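PDB 7BUG: terminal oxygenase component of carbazole from Janthinobacterium sp., which catalyses the angular dioxygenation of carbazole at C-1 and C-9a, using a Rieske [2Fe-2S] cluster and a mononuclear iron. Local coordinates for residues I186-L192 with G328-D333; N196-L200 with A252-V258; L121-P125 with Y136-G140; R26-Y30 with P142-D148. All coordinates share one frame; numbering follows the deposited sequence.

From the N terminus, segment 26-30 opens contact 4, and the chain then runs through the six-stranded Rieske sheet. Segments 121-125 and 136-140 pair as contact 3, a short loop lying within the longer one that contact 4 completes at 142-148. The two touch, with Arg-26 bridging to Asp-139. Then 186-192 opens contact 1, and before 328-333 closes it contact 2 joins 196-200 to 252-258, again one loop within another; no loops cross. Leu-192 packs on Leu-198 between contacts 1 and 2. The pairs lie apart, contacts 1 and 4 being about 31 Å between centres: contact 1 at the iron with contact 2 beside it, the others where the Rieske sheet meets the loop to the catalytic domain.

Contact 1 (I186-L192 with G328-D333); sequences IHKDSIL and GFNNDD. With FE2 (Fe (II) ion), chain E.
One water is held by His-187, Phe-329 and Asp-332: it accepts from His-187 ND1 and donates to Phe-329 O and to Asp-332 OD2, the last at 2.6 Å. Asp-332 OD1 turns instead to Trp-335. With ND1 tied to this water, the imidazole is fixed in rotation and sends NE2 to the iron, 2.1 Å from the metal atom. Phe-329 lies flat on the same imidazole, the two rings stacked face to face with planes 13° apart and centroids separated by 3.8 Å, while Ile-186 CG1 covers the opposite face. Phe-329 reaches it with CG anti to the backbone N (chi1 -175°). Asp-333 comes at the edge of the imidazole, its carboxylate turned 73° against that ring; OD1 binds the iron at 2.0 Å and OD2 more loosely at 2.5 Å. Asn-330 ND2 positions this ligand by donating to Asp-333 OD2 over 2.8 Å, almost straight. Ser-190 OG donates to Gly-328 O at 2.9 Å, from above the carbonyl plane, and accepts from Leu-192 N as the N-cap of helix 191-195. His-183 supplies the third protein ligand and two waters complete the shell, the two-histidine, one-carboxylate facial triad of Rieske oxygenases.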
loop_
_atom_site.group_PDB
_atom_site.type_symbol
_atom_site.label_atom_id
_atom_site.label_comp_id
_atom_site.label_asym_id
_atom_site.label_seq_id
_atom_site.Cartn_x
_atom_site.Cartn_y
_atom_site.Cartn_z
ATOM N N ILE A 186 11.429 -20.781 -22.220
ATOM C CA ILE A 186 10.352 -19.775 -22.386
ATOM C C ILE A 186 10.346 -19.153 -23.779
ATOM O O ILE A 186 9.361 -18.503 -24.100
ATOM C CB ILE A 186 10.413 -18.695 -21.280
ATOM C CG1 ILE A 186 11.482 -17.626 -21.548
ATOM C CG2 ILE A 186 10.603 -19.356 -19.937
ATOM C CD1 ILE A 186 11.466 -16.482 -20.552
ATOM N N HIS A 187 11.450 -19.250 -24.537
ATOM C CA HIS A 187 11.621 -18.569 -25.834
ATOM C C HIS A 187 11.264 -19.507 -27.012
ATOM O O HIS A 187 11.366 -19.059 -28.141
ATOM C CB HIS A 187 13.052 -18.063 -25.950
ATOM C CG HIS A 187 13.404 -17.033 -24.923
ATOM N ND1 HIS A 187 12.754 -15.837 -24.854
ATOM C CD2 HIS A 187 14.402 -16.970 -24.021
ATOM C CE1 HIS A 187 13.298 -15.083 -23.910
ATOM N NE2 HIS A 187 14.284 -15.761 -23.394
ATOM N N LYS A 188 10.790 -20.710 -26.705
ATOM C CA LYS A 188 10.593 -21.791 -27.722
ATOM C C LYS A 188 9.555 -21.359 -28.766
ATOM O O LYS A 188 9.685 -21.792 -29.911
ATOM C CB LYS A 188 10.259 -23.114 -27.034
ATOM C CG LYS A 188 8.909 -23.176 -26.330
ATOM C CD LYS A 188 8.806 -24.367 -25.417
ATOM C CE LYS A 188 7.468 -24.454 -24.710
ATOM N NZ LYS A 188 7.311 -23.374 -23.687
ATOM N N ASP A 189 8.631 -20.474 -28.459
ATOM C CA ASP A 189 7.587 -20.018 -29.419
ATOM C C ASP A 189 7.859 -18.610 -29.925
ATOM O O ASP A 189 6.956 -18.017 -30.562
ATOM C CB ASP A 189 6.185 -20.074 -28.802
ATOM C CG ASP A 189 5.755 -21.460 -28.355
ATOM O OD1 ASP A 189 6.113 -22.397 -29.074
ATOM O OD2 ASP A 189 5.079 -21.576 -27.294
ATOM N N SER A 190 9.059 -18.043 -29.713
ATOM C CA SER A 190 9.337 -16.657 -30.141
ATOM C C SER A 190 9.282 -16.525 -31.666
ATOM O O SER A 190 9.819 -17.389 -32.309
ATOM C CB SER A 190 10.679 -16.152 -29.653
ATOM O OG SER A 190 10.880 -14.831 -30.145
ATOM N N ILE A 191 8.732 -15.420 -32.154
ATOM C CA ILE A 191 8.718 -15.017 -33.589
ATOM C C ILE A 191 10.166 -14.982 -34.083
ATOM O O ILE A 191 10.392 -15.394 -35.238
ATOM C CB ILE A 191 8.009 -13.658 -33.764
ATOM C CG1 ILE A 191 7.906 -13.256 -35.238
ATOM C CG2 ILE A 191 8.697 -12.566 -32.947
ATOM C CD1 ILE A 191 6.844 -14.019 -36.014
ATOM N N LEU A 192 11.125 -14.547 -33.233
ATOM C CA LEU A 192 12.546 -14.396 -33.671
ATOM C C LEU A 192 13.074 -15.781 -34.063
ATOM O O LEU A 192 13.727 -15.916 -35.099
ATOM C CB LEU A 192 13.411 -13.765 -32.562
ATOM C CG LEU A 192 14.926 -13.816 -32.793
ATOM C CD1 LEU A 192 15.326 -12.898 -33.923
ATOM C CD2 LEU A 192 15.705 -13.417 -31.536
ATOM N N GLY A 328 10.159 -8.836 -29.448
ATOM C CA GLY A 328 9.490 -10.124 -29.746
ATOM C C GLY A 328 10.179 -11.355 -29.167
ATOM O O GLY A 328 9.565 -12.443 -29.124
ATOM N N PHE A 329 11.435 -11.262 -28.742
ATOM C CA PHE A 329 12.080 -12.372 -28.013
ATOM C C PHE A 329 12.125 -12.040 -26.516
ATOM O O PHE A 329 11.703 -12.868 -25.657
ATOM C CB PHE A 329 13.466 -12.616 -28.603
ATOM C CG PHE A 329 14.206 -13.787 -28.066
ATOM C CD1 PHE A 329 14.050 -15.051 -28.612
ATOM C CD2 PHE A 329 15.090 -13.637 -27.007
ATOM C CE1 PHE A 329 14.809 -16.116 -28.156
ATOM C CE2 PHE A 329 15.786 -14.720 -26.514
ATOM C CZ PHE A 329 15.651 -15.963 -27.081
ATOM N N ASN A 330 12.610 -10.839 -26.178
ATOM C CA ASN A 330 12.857 -10.536 -24.731
ATOM C C ASN A 330 11.596 -10.165 -23.953
ATOM O O ASN A 330 11.658 -10.166 -22.719
ATOM C CB ASN A 330 13.934 -9.472 -24.502
ATOM C CG ASN A 330 15.308 -9.979 -24.882
ATOM O OD1 ASN A 330 15.963 -9.343 -25.693
ATOM N ND2 ASN A 330 15.758 -11.098 -24.325
ATOM N N ASN A 331 10.469 -9.864 -24.621
ATOM C CA ASN A 331 9.224 -9.600 -23.872
ATOM C C ASN A 331 8.895 -10.784 -22.962
ATOM O O ASN A 331 8.386 -10.525 -21.861
ATOM C CB ASN A 331 8.056 -9.283 -24.806
ATOM C CG ASN A 331 7.985 -7.840 -25.221
ATOM O OD1 ASN A 331 8.745 -6.967 -24.753
ATOM N ND2 ASN A 331 7.055 -7.561 -26.122
ATOM N N ASP A 332 9.197 -12.025 -23.338
ATOM C CA ASP A 332 8.902 -13.195 -22.471
ATOM C C ASP A 332 9.809 -13.160 -21.224
ATOM O O ASP A 332 9.395 -13.604 -20.193
ATOM C CB ASP A 332 8.990 -14.525 -23.203
ATOM C CG ASP A 332 7.833 -14.736 -24.186
ATOM O OD1 ASP A 332 6.670 -14.336 -23.858
ATOM O OD2 ASP A 332 8.113 -15.217 -25.280
ATOM N N ASP A 333 11.013 -12.602 -21.325
ATOM C CA ASP A 333 11.880 -12.451 -20.134
ATOM C C ASP A 333 11.216 -11.511 -19.134
ATOM O O ASP A 333 11.430 -11.707 -17.916
ATOM C CB ASP A 333 13.242 -11.897 -20.540
ATOM C CG ASP A 333 14.063 -12.935 -21.276
ATOM O OD1 ASP A 333 14.152 -14.100 -20.813
ATOM O OD2 ASP A 333 14.543 -12.607 -22.323
HETATM FE FE FE2 E . 15.603 -14.829 -22.025
HETATM O O HOH W 1 10.442 -15.229 -26.377
HETATM O O HOH W 2 7.523 -13.802 -30.132
HETATM O O HOH W 3 17.089 -14.551 -23.025
HETATM O O HOH W 4 17.005 -13.690 -20.774
#

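Contact 2 (N196-L200 with A252-V258); sequences NDLAL and AYGEKIV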
loop_
_atom_site.group_PDB
_atom_site.type_symbol
_atom_site.label_atom_id
_atom_site.label_comp_id
_atom_site.label_asym_id
_atom_site.label_seq_id
_atom_site.Cartn_x
_atom_site.Cartn_y
_atom_site.Cartn_z
ATOM N N ASN A 196 13.818 -15.820 -37.882
ATOM C CA ASN A 196 15.292 -15.694 -38.089
ATOM C C ASN A 196 15.944 -17.071 -38.043
ATOM O O ASN A 196 17.166 -17.133 -38.089
ATOM C CB ASN A 196 16.000 -14.734 -37.115
ATOM C CG ASN A 196 17.311 -14.239 -37.689
ATOM O OD1 ASN A 196 17.369 -13.943 -38.895
ATOM N ND2 ASN A 196 18.343 -14.126 -36.846
ATOM N N ASP A 197 15.165 -18.151 -37.978
ATOM C CA ASP A 197 15.689 -19.492 -38.309
ATOM C C ASP A 197 16.730 -19.952 -37.285
ATOM O O ASP A 197 17.666 -20.672 -37.684
ATOM C CB ASP A 197 16.323 -19.454 -39.703
ATOM C CG ASP A 197 16.008 -20.693 -40.499
ATOM O OD1 ASP A 197 14.812 -20.988 -40.603
ATOM O OD2 ASP A 197 16.962 -21.362 -40.959
ATOM N N LEU A 198 16.571 -19.611 -36.000
ATOM C CA LEU A 198 17.614 -19.923 -34.988
ATOM C C LEU A 198 17.568 -21.397 -34.592
ATOM O O LEU A 198 16.479 -21.934 -34.377
ATOM C CB LEU A 198 17.397 -19.053 -33.745
ATOM C CG LEU A 198 17.359 -17.548 -33.977
ATOM C CD1 LEU A 198 17.193 -16.795 -32.656
ATOM C CD2 LEU A 198 18.632 -17.084 -34.674
ATOM N N ALA A 199 18.723 -22.014 -34.425
ATOM C CA ALA A 199 18.871 -23.217 -33.586
ATOM C C ALA A 199 18.602 -22.771 -32.149
ATOM O O ALA A 199 19.352 -21.934 -31.616
ATOM C CB ALA A 199 20.243 -23.810 -33.713
ATOM N N LEU A 200 17.519 -23.223 -31.544
ATOM C CA LEU A 200 17.322 -22.938 -30.100
ATOM C C LEU A 200 16.873 -24.233 -29.462
ATOM O O LEU A 200 15.750 -24.671 -29.710
ATOM C CB LEU A 200 16.276 -21.837 -29.916
ATOM C CG LEU A 200 16.181 -21.293 -28.488
ATOM C CD1 LEU A 200 17.364 -20.362 -28.205
ATOM C CD2 LEU A 200 14.853 -20.578 -28.239
ATOM N N ALA A 252 13.882 -25.629 -31.515
ATOM C CA ALA A 252 13.791 -24.863 -32.770
ATOM C C ALA A 252 14.845 -25.382 -33.745
ATOM O O ALA A 252 16.062 -25.156 -33.506
ATOM C CB ALA A 252 13.955 -23.394 -32.504
ATOM N N TYR A 253 14.385 -26.069 -34.792
ATOM C CA TYR A 253 15.244 -26.718 -35.812
ATOM C C TYR A 253 15.439 -25.707 -36.955
ATOM O O TYR A 253 14.674 -25.717 -37.948
ATOM C CB TYR A 253 14.639 -28.072 -36.198
ATOM C CG TYR A 253 14.910 -29.220 -35.248
ATOM C CD1 TYR A 253 16.184 -29.749 -35.094
ATOM C CD2 TYR A 253 13.876 -29.830 -34.553
ATOM C CE1 TYR A 253 16.432 -30.814 -34.242
ATOM C CE2 TYR A 253 14.101 -30.905 -33.707
ATOM C CZ TYR A 253 15.384 -31.400 -33.550
ATOM O OH TYR A 253 15.601 -32.465 -32.720
ATOM N N GLY A 254 16.405 -24.806 -36.753
ATOM C CA GLY A 254 16.867 -23.776 -37.702
ATOM C C GLY A 254 18.366 -23.893 -37.935
ATOM O O GLY A 254 19.008 -24.737 -37.285
ATOM N N GLU A 255 18.915 -23.076 -38.832
ATOM C CA GLU A 255 20.311 -23.211 -39.326
ATOM C C GLU A 255 21.252 -22.262 -38.567
ATOM O O GLU A 255 22.425 -22.657 -38.406
ATOM C CB GLU A 255 20.321 -23.025 -40.848
ATOM C CG GLU A 255 19.810 -24.266 -41.575
ATOM C CD GLU A 255 19.144 -24.069 -42.934
ATOM O OE1 GLU A 255 18.399 -23.077 -43.106
ATOM O OE2 GLU A 255 19.360 -24.929 -43.820
ATOM N N LYS A 256 20.765 -21.094 -38.112
ATOM C CA LYS A 256 21.590 -19.968 -37.581
ATOM C C LYS A 256 22.019 -20.325 -36.161
ATOM O O LYS A 256 21.139 -20.438 -35.303
ATOM C CB LYS A 256 20.859 -18.625 -37.576
ATOM C CG LYS A 256 21.045 -17.783 -38.823
ATOM C CD LYS A 256 19.951 -16.823 -39.098
ATOM C CE LYS A 256 20.258 -15.920 -40.257
ATOM N NZ LYS A 256 19.259 -14.851 -40.388
ATOM N N ILE A 257 23.306 -20.583 -35.974
ATOM C CA ILE A 257 23.934 -20.809 -34.644
ATOM C C ILE A 257 24.154 -19.447 -33.980
ATOM O O ILE A 257 24.813 -18.595 -34.590
ATOM C CB ILE A 257 25.237 -21.612 -34.752
ATOM C CG1 ILE A 257 25.006 -22.966 -35.436
ATOM C CG2 ILE A 257 25.875 -21.774 -33.378
ATOM C CD1 ILE A 257 26.265 -23.792 -35.562
ATOM N N VAL A 258 23.576 -19.243 -32.796
ATOM C CA VAL A 258 23.728 -17.981 -32.011
ATOM C C VAL A 258 24.115 -18.346 -30.575
ATOM O O VAL A 258 24.085 -19.536 -30.185
ATOM C CB VAL A 258 22.465 -17.091 -32.051
ATOM C CG1 VAL A 258 22.187 -16.567 -33.444
ATOM C CG2 VAL A 258 21.260 -17.806 -31.471
#
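Leu-200 and Ala-252 exchange a pair of backbone hydrogen bonds, Ala-252 N to Leu-200 O at 2.8 Å and Leu-200 N to Ala-252 O at 3.1 Å, and their CB atoms touch. A second, separate bridge lies beyond Gly-254, where Ala-199 N donates to Lys-256 O over 3.0 Å and Lys-256 N returns a bond to Asp-197 O. Between them Gly-254 brings its CA to 3.2 Å from Asp-197 O, a close CA-H...O contact. The extended Lys-256 side chain runs across Asn-196, and NZ meets OD1 of that amide at 2.6 Å from above the carbonyl plane, 40° out of it. Asn-277 OD1 accepts from both Lys-256 NZ and Asn-196 ND2. On the solvent side the carboxylates of Asp-197 and Glu-255 lie alongside each other, OD2 to OE1 3.1 Å, a proximity that would probably favour a proton or a cation there. Asp-197 and Tyr-253 belong to magnesium sites seen in this protein, though no such ion is bound to this chain. Leu-198 CD2 packs on Val-258 CG1, and Leu-200 reaches back to the iron ligand His-187. Asp-197 has positive phi and Leu-198 N bonds to Val-193 O: helix 191-195 ends in a Schellman motif whose exit is stitched to a neighbouring loop by isolated beta bridges.

Contact 3 (L121-P125 with Y136-G140); sequences LKTYP and YLGDG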
loop_
_atom_site.group_PDB
_atom_site.type_symbol
_atom_site.label_atom_id
_atom_site.label_comp_id
_atom_site.label_asym_id
_atom_site.label_seq_id
_atom_site.Cartn_x
_atom_site.Cartn_y
_atom_site.Cartn_z
ATOM N N LEU A 121 26.035 19.996 -2.557
ATOM C CA LEU A 121 25.102 18.943 -2.940
ATOM C C LEU A 121 25.897 17.828 -3.593
ATOM O O LEU A 121 26.825 18.089 -4.396
ATOM C CB LEU A 121 24.099 19.595 -3.900
ATOM C CG LEU A 121 22.955 18.766 -4.440
ATOM C CD1 LEU A 121 22.182 18.069 -3.349
ATOM C CD2 LEU A 121 22.026 19.684 -5.243
ATOM N N LYS A 122 25.548 16.586 -3.306
ATOM C CA LYS A 122 26.241 15.426 -3.889
ATOM C C LYS A 122 26.171 15.464 -5.405
ATOM O O LYS A 122 25.085 15.804 -5.978
ATOM C CB LYS A 122 25.611 14.150 -3.323
ATOM C CG LYS A 122 26.259 12.892 -3.837
ATOM C CD LYS A 122 27.636 12.681 -3.269
ATOM C CE LYS A 122 28.088 11.238 -3.300
ATOM N NZ LYS A 122 29.518 11.114 -2.949
ATOM N N THR A 123 27.302 15.210 -6.053
ATOM C CA THR A 123 27.374 15.045 -7.504
ATOM C C THR A 123 27.873 13.632 -7.733
ATOM O O THR A 123 28.497 12.999 -6.817
ATOM C CB THR A 123 28.290 16.079 -8.176
ATOM O OG1 THR A 123 29.601 15.837 -7.657
ATOM C CG2 THR A 123 27.819 17.491 -7.932
ATOM N N TYR A 124 27.587 13.139 -8.913
ATOM C CA TYR A 124 28.081 11.856 -9.417
ATOM C C TYR A 124 28.734 12.088 -10.759
ATOM O O TYR A 124 28.197 12.822 -11.603
ATOM C CB TYR A 124 26.984 10.787 -9.466
ATOM C CG TYR A 124 26.550 10.380 -8.090
ATOM C CD1 TYR A 124 27.374 9.655 -7.249
ATOM C CD2 TYR A 124 25.277 10.672 -7.637
ATOM C CE1 TYR A 124 26.954 9.253 -5.984
ATOM C CE2 TYR A 124 24.844 10.310 -6.372
ATOM C CZ TYR A 124 25.684 9.586 -5.544
ATOM O OH TYR A 124 25.234 9.188 -4.339
ATOM N N PRO A 125 29.837 11.371 -11.030
ATOM C CA PRO A 125 30.427 11.383 -12.359
ATOM C C PRO A 125 29.464 10.858 -13.429
ATOM O O PRO A 125 28.698 9.926 -13.161
ATOM C CB PRO A 125 31.659 10.474 -12.256
ATOM C CG PRO A 125 31.974 10.417 -10.776
ATOM C CD PRO A 125 30.635 10.577 -10.081
ATOM N N TYR A 136 28.332 7.071 -12.525
ATOM C CA TYR A 136 29.104 6.354 -11.496
ATOM C C TYR A 136 28.421 6.603 -10.173
ATOM O O TYR A 136 28.556 7.697 -9.637
ATOM C CB TYR A 136 30.545 6.835 -11.480
ATOM C CG TYR A 136 31.349 6.060 -10.471
ATOM C CD1 TYR A 136 31.682 4.744 -10.703
ATOM C CD2 TYR A 136 31.747 6.642 -9.272
ATOM C CE1 TYR A 136 32.435 4.030 -9.789
ATOM C CE2 TYR A 136 32.525 5.936 -8.372
ATOM C CZ TYR A 136 32.875 4.634 -8.641
ATOM O OH TYR A 136 33.643 3.970 -7.719
ATOM N N LEU A 137 27.569 5.674 -9.736
ATOM C CA LEU A 137 26.837 5.844 -8.460
ATOM C C LEU A 137 27.774 5.378 -7.343
ATOM O O LEU A 137 27.698 4.257 -6.918
ATOM C CB LEU A 137 25.511 5.103 -8.488
ATOM C CG LEU A 137 24.415 5.579 -7.542
ATOM C CD1 LEU A 137 24.810 5.523 -6.073
ATOM C CD2 LEU A 137 23.943 6.974 -7.888
ATOM N N GLY A 138 28.658 6.275 -6.969
ATOM C CA GLY A 138 29.697 5.973 -5.984
ATOM C C GLY A 138 30.423 7.215 -5.581
ATOM O O GLY A 138 30.211 8.292 -6.133
ATOM N N ASP A 139 31.383 6.998 -4.711
ATOM C CA ASP A 139 32.093 8.055 -3.973
ATOM C C ASP A 139 33.554 8.015 -4.409
ATOM O O ASP A 139 34.023 6.942 -4.803
ATOM C CB ASP A 139 32.010 7.771 -2.482
ATOM C CG ASP A 139 30.570 7.567 -2.068
ATOM O OD1 ASP A 139 29.740 8.493 -2.396
ATOM O OD2 ASP A 139 30.285 6.447 -1.543
ATOM N N GLY A 140 34.192 9.156 -4.485
ATOM C CA GLY A 140 35.620 9.198 -4.841
ATOM C C GLY A 140 35.849 9.092 -6.335
ATOM O O GLY A 140 34.892 9.214 -7.138
HETATM O O HOH W 5 30.290 11.242 -5.891
#
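Tyr-124 and Pro-125 meet Tyr-136 and Leu-137 at the open end of the hairpin formed by strands 123-129 and 132-137, where the two strands part, through one backbone bond and a CH-pi contact, with a salt bridge beyond. Their last backbone link is Tyr-136 N to Pro-125 O, 2.9 Å long with an N-H...O angle of 166°; Pro-125 has no N-H to offer, and its ring lies beside Tyr-136 CB. Past this point Leu-137 forms the centre of an inverse gamma turn. Its CD2 sits over one face of the Tyr-124 ring, 3.9 Å from the centroid, in a CH-pi contact, while Gly-138 O lies at the edge of that ring, 3.3 Å from CD1. The phenol OH continues to Glu-51 and Arg-26. Lys-122 bends at chi2 (71°), which brings NZ to 2.7 Å from Asp-139 OD1, a salt bridge on the anti lone pair. Arg-26 takes OD2, so the carboxylate is held between two cations. A water accepts from Lys-122 NZ over 3.0 Å and sits between Thr-123 O and Gly-138 O, linking the two backbones where they diverge. These bonds close the splayed base of an antiparallel hairpin within the Rieske domain sheet.

Contact 4 (R26-Y30 with P142-D148); sequences RNHWY and PPPLARD. With MXE (2-methoxyethanol), chain N.
Asp-148 gathers four donors on its buried carboxylate. OD1 receives His-28 ND1 at 3.1 Å and Arg-147 NE at 3.0 Å, from opposite faces of the carboxylate plane. His-28 NE2 bonds to Gln-374 N. OD2 of Asp-148 takes Trp-29 N at 2.9 Å on its anti side and Arg-147 NH2 on its syn lone pair. Arg-147 thus grips the acid side-on, its chain bent at chi3 (61°), and the same NH2 also donates to Asn-27 O at 2.9 Å, on a lone pair in the carbonyl plane. Such donors would be expected to keep the acid ionised. Pro-143 CG covers one face of this guanidinium. The carbonyl O of Pro-143 accepts from Trp-29 NE1 at 2.9 Å, lying close to the indole plane although the donor stands above the carbonyl plane. Leu-145 CD1 presses on one indole face, 3.7 Å from Trp-29 CG, and Pro-142 CB touches CZ2 at 3.6 Å. Within the 3-10 segment 145-147, Ala-146 N bonds to a 2-methoxyethanol molecule, which Gln-127 also binds. The loop 142-148 packs against strand 28-32, an outermost strand of the sheet, which pairs with strand 132-137; Trp-29 reaches strand 123-129 at Pro-125, and Pro-267 packs on His-28 and Asp-148.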
loop_
_atom_site.group_PDB
_atom_site.type_symbol
_atom_site.label_atom_id
_atom_site.label_comp_id
_atom_site.label_asym_id
_atom_site.label_seq_id
_atom_site.Cartn_x
_atom_site.Cartn_y
_atom_site.Cartn_z
ATOM N N ARG A 26 26.975 -0.236 -4.908
ATOM C CA ARG A 26 27.519 1.117 -4.973
ATOM C C ARG A 26 28.930 1.061 -5.576
ATOM O O ARG A 26 29.538 -0.005 -5.554
ATOM C CB ARG A 26 27.464 1.786 -3.601
ATOM C CG ARG A 26 27.733 3.283 -3.620
ATOM C CD ARG A 26 27.583 3.849 -2.209
ATOM N NE ARG A 26 27.737 5.279 -2.271
ATOM C CZ ARG A 26 26.779 6.113 -2.693
ATOM N NH1 ARG A 26 25.534 5.676 -2.870
ATOM N NH2 ARG A 26 27.049 7.401 -2.779
ATOM N N ASN A 27 29.397 2.186 -6.103
ATOM C CA ASN A 27 30.763 2.369 -6.633
ATOM C C ASN A 27 30.941 1.585 -7.938
ATOM O O ASN A 27 32.023 1.044 -8.192
ATOM C CB ASN A 27 31.784 2.016 -5.538
ATOM C CG ASN A 27 31.559 2.843 -4.303
ATOM O OD1 ASN A 27 31.487 4.060 -4.405
ATOM N ND2 ASN A 27 31.392 2.231 -3.138
ATOM N N HIS A 28 29.913 1.564 -8.814
ATOM C CA HIS A 28 30.008 1.098 -10.197
ATOM C C HIS A 28 29.303 2.105 -11.108
ATOM O O HIS A 28 28.488 2.891 -10.630
ATOM C CB HIS A 28 29.378 -0.292 -10.403
ATOM C CG HIS A 28 29.990 -1.414 -9.647
ATOM N ND1 HIS A 28 30.902 -2.248 -10.223
ATOM C CD2 HIS A 28 29.810 -1.838 -8.388
ATOM C CE1 HIS A 28 31.257 -3.145 -9.291
ATOM N NE2 HIS A 28 30.602 -2.948 -8.176
ATOM N N TRP A 29 29.656 2.038 -12.364
ATOM C CA TRP A 29 29.001 2.718 -13.479
ATOM C C TRP A 29 27.726 1.964 -13.846
ATOM O O TRP A 29 27.790 0.746 -13.962
ATOM C CB TRP A 29 29.922 2.786 -14.681
ATOM C CG TRP A 29 31.124 3.658 -14.530
ATOM C CD1 TRP A 29 32.398 3.253 -14.259
ATOM C CD2 TRP A 29 31.174 5.077 -14.735
ATOM N NE1 TRP A 29 33.237 4.329 -14.246
ATOM C CE2 TRP A 29 32.535 5.442 -14.582
ATOM C CE3 TRP A 29 30.242 6.066 -15.047
ATOM C CZ2 TRP A 29 32.950 6.763 -14.680
ATOM C CZ3 TRP A 29 30.663 7.353 -15.207
ATOM C CH2 TRP A 29 31.999 7.699 -15.020
ATOM N N TYR A 30 26.674 2.737 -14.116
ATOM C CA TYR A 30 25.404 2.193 -14.638
ATOM C C TYR A 30 24.866 3.047 -15.780
ATOM O O TYR A 30 24.813 4.261 -15.653
ATOM C CB TYR A 30 24.331 2.205 -13.541
ATOM C CG TYR A 30 24.631 1.251 -12.422
ATOM C CD1 TYR A 30 24.295 -0.081 -12.514
ATOM C CD2 TYR A 30 25.278 1.669 -11.290
ATOM C CE1 TYR A 30 24.542 -0.964 -11.470
ATOM C CE2 TYR A 30 25.587 0.802 -10.261
ATOM C CZ TYR A 30 25.200 -0.523 -10.338
ATOM O OH TYR A 30 25.517 -1.336 -9.292
ATOM N N PRO A 142 36.255 7.801 -9.915
ATOM C CA PRO A 142 35.728 6.611 -10.551
ATOM C C PRO A 142 36.828 5.840 -11.279
ATOM O O PRO A 142 37.835 6.445 -11.721
ATOM C CB PRO A 142 34.743 7.139 -11.604
ATOM C CG PRO A 142 35.168 8.554 -11.854
ATOM C CD PRO A 142 35.825 9.028 -10.575
ATOM N N PRO A 143 36.621 4.524 -11.461
ATOM C CA PRO A 143 37.454 3.702 -12.324
ATOM C C PRO A 143 37.142 4.000 -13.779
ATOM O O PRO A 143 36.140 4.666 -14.102
ATOM C CB PRO A 143 36.995 2.264 -12.052
ATOM C CG PRO A 143 35.518 2.456 -11.764
ATOM C CD PRO A 143 35.438 3.759 -11.000
ATOM N N PRO A 144 37.947 3.480 -14.725
ATOM C CA PRO A 144 37.568 3.534 -16.131
ATOM C C PRO A 144 36.185 2.878 -16.301
ATOM O O PRO A 144 35.935 1.862 -15.659
ATOM C CB PRO A 144 38.620 2.728 -16.900
ATOM C CG PRO A 144 39.559 2.157 -15.817
ATOM C CD PRO A 144 39.231 2.792 -14.483
ATOM N N LEU A 145 35.411 3.403 -17.226
ATOM C CA LEU A 145 34.111 2.810 -17.612
ATOM C C LEU A 145 34.317 1.383 -18.099
ATOM O O LEU A 145 33.470 0.510 -17.773
ATOM C CB LEU A 145 33.486 3.684 -18.695
ATOM C CG LEU A 145 32.192 3.127 -19.274
ATOM C CD1 LEU A 145 31.106 3.000 -18.201
ATOM C CD2 LEU A 145 31.698 3.972 -20.397
ATOM N N ALA A 146 35.396 1.058 -18.821
ATOM C CA ALA A 146 35.663 -0.324 -19.277
ATOM C C ALA A 146 35.558 -1.356 -18.153
ATOM O O ALA A 146 35.241 -2.497 -18.469
ATOM C CB ALA A 146 37.039 -0.419 -19.905
ATOM N N ARG A 147 35.904 -1.038 -16.900
ATOM C CA ARG A 147 35.843 -1.992 -15.779
ATOM C C ARG A 147 34.427 -2.587 -15.668
ATOM O O ARG A 147 34.316 -3.770 -15.286
ATOM C CB ARG A 147 36.211 -1.353 -14.458
ATOM C CG ARG A 147 36.488 -2.386 -13.379
ATOM C CD ARG A 147 36.373 -1.859 -12.001
ATOM N NE ARG A 147 35.021 -1.347 -11.697
ATOM C CZ ARG A 147 34.734 -0.640 -10.616
ATOM N NH1 ARG A 147 35.654 -0.477 -9.659
ATOM N NH2 ARG A 147 33.520 -0.152 -10.416
ATOM N N ASP A 148 33.414 -1.759 -15.952
ATOM C CA ASP A 148 31.996 -2.084 -15.644
ATOM C C ASP A 148 31.241 -2.273 -16.946
ATOM O O ASP A 148 30.004 -2.167 -16.920
ATOM C CB ASP A 148 31.363 -0.988 -14.791
ATOM C CG ASP A 148 31.854 -0.975 -13.350
ATOM O OD1 ASP A 148 32.380 -1.997 -12.896
ATOM O OD2 ASP A 148 31.762 0.112 -12.711
HETATM O O1 MXE N . 37.202 2.880 -20.102
HETATM C C1 MXE N . 37.557 4.194 -20.490
HETATM C C2 MXE N . 37.822 5.131 -19.325
HETATM O O2 MXE N . 36.663 5.943 -19.154
HETATM C C3 MXE N . 36.057 6.190 -17.937
HETATM O O HOH W 6 34.988 1.422 -7.589
HETATM O O HOH W 7 28.010 -0.486 -16.455
#